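Local coordinates for putative acetyltransferase Sthe_0691 (Sphaerobacter thermophilus, PDB 3SHP) that probably transfers an acetyl group from acetyl-CoA to an acceptor substrate, at the interface of chains A and B. Numbering follows the deposited sequence. Chains: chain A/B, Putative acetyltransferase Sthe_0691.

The interface of chains A and B. Residues chain A 149-150, 158; chain B 37-38.
B:Val37 meets A:Arg158 with one methyl, CG1, which lies 3.4 Å from NE of the guanidinium group and also packs against CD, the arginine chain and the valine side chain crossing at about a right angle. The contact is a compact example of how a surface built from a loop and a neighbouring strand can accept an apolar side chain of the partner chain. Part of this surface is held within chain A: NE of A:Arg158 gives a nearly straight hydrogen bond, 174° at the hydrogen, to the backbone carbonyl O of A:Glu150, 2.8 Å away. The carbonyl oxygen lies in the guanidinium plane, at its edge, whereas the donor is tilted 30° from the carbonyl plane. A bend at the third torsion of A:Arg158 (chi3 67°) turns the guanidinium toward this oxygen, and an alanine here would probably leave the A:Glu150 carbonyl without that donor and open a gap beside the valine methyl. The second methyl, CG2, faces the backbone oxygens of A:Arg149 and A:Glu150.

Water carries the polar link on the other flank. OE1 of the A:Glu150 carboxylate and the backbone O of B:Val37 stand 3.9 Å apart, and waters 2 and 3 each bridge them, so a pair of acceptors is joined without direct contact. Beside them, the amide ND2 of B:Asn38 comes within 2.8 Å of the A:Arg149 carbonyl O, yet the oxygen lies almost in line with the CG–ND2 bond, between the directions of the two N-H bonds, so no hydrogen bond forms; water 1 connects the two instead. NH2 of the A:Arg149 guanidinium lies 3.9 Å from CB of B:Asn38, and the guanidinium plane is turned 55° from the amide.

Small in area and repeated with the chains exchanged, this patch joins loop residues and an arginine near the start of strand 157-167 of A to a loop of B. Although the structure alone does not show that this dimer forms in solution, the patch probably helps hold the two-fold pair together.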
# COMPACT_ATOMS: atom_id res chain seq x y z
N ARG A 149 -19.32 -16.71 -8.18
CA ARG A 149 -19.30 -16.02 -9.49
C ARG A 149 -18.18 -15.00 -9.61
O ARG A 149 -18.04 -14.12 -8.78
CB ARG A 149 -20.65 -15.42 -9.89
CG ARG A 149 -21.69 -16.51 -10.22
CD ARG A 149 -23.06 -15.94 -10.65
NE ARG A 149 -23.76 -15.28 -9.54
CZ ARG A 149 -23.93 -13.96 -9.44
NH1 ARG A 149 -23.48 -13.16 -10.38
NH2 ARG A 149 -24.58 -13.45 -8.39
N GLU A 150 -17.38 -15.18 -10.64
CA GLU A 150 -16.36 -14.22 -11.01
C GLU A 150 -15.40 -13.96 -9.89
O GLU A 150 -14.90 -12.85 -9.73
CB GLU A 150 -17.01 -12.93 -11.46
CG GLU A 150 -17.76 -13.19 -12.73
CD GLU A 150 -17.92 -11.96 -13.48
OE1 GLU A 150 -18.51 -11.02 -12.91
OE2 GLU A 150 -17.43 -11.91 -14.61
N ARG A 158 -12.95 -12.38 -15.63
CA ARG A 158 -12.95 -13.14 -14.39
C ARG A 158 -13.72 -14.41 -14.62
O ARG A 158 -14.58 -14.45 -15.48
CB ARG A 158 -13.59 -12.33 -13.27
CG ARG A 158 -12.90 -10.97 -13.05
CD ARG A 158 -13.42 -10.26 -11.81
NE ARG A 158 -13.08 -10.95 -10.56
CZ ARG A 158 -11.95 -10.76 -9.88
NH1 ARG A 158 -11.03 -9.89 -10.35
NH2 ARG A 158 -11.74 -11.43 -8.75
N VAL B 37 -17.72 -7.70 -7.44
CA VAL B 37 -17.98 -8.61 -8.58
C VAL B 37 -19.43 -9.10 -8.64
O VAL B 37 -19.97 -9.31 -9.72
CB VAL B 37 -16.98 -9.81 -8.69
CG1 VAL B 37 -15.56 -9.28 -8.94
CG2 VAL B 37 -17.00 -10.70 -7.42
N ASN B 38 -20.05 -9.24 -7.48
CA ASN B 38 -21.45 -9.65 -7.42
C ASN B 38 -22.01 -9.17 -6.08
O ASN B 38 -21.25 -8.59 -5.28
CB ASN B 38 -21.55 -11.18 -7.55
CG ASN B 38 -20.63 -11.89 -6.59
OD1 ASN B 38 -20.62 -11.61 -5.37
ND2 ASN B 38 -19.84 -12.80 -7.12
O HOH W 1 -17.54 -14.62 -5.92
O HOH W 2 -19.08 -8.66 -12.25
O HOH W 3 -20.23 -11.87 -10.75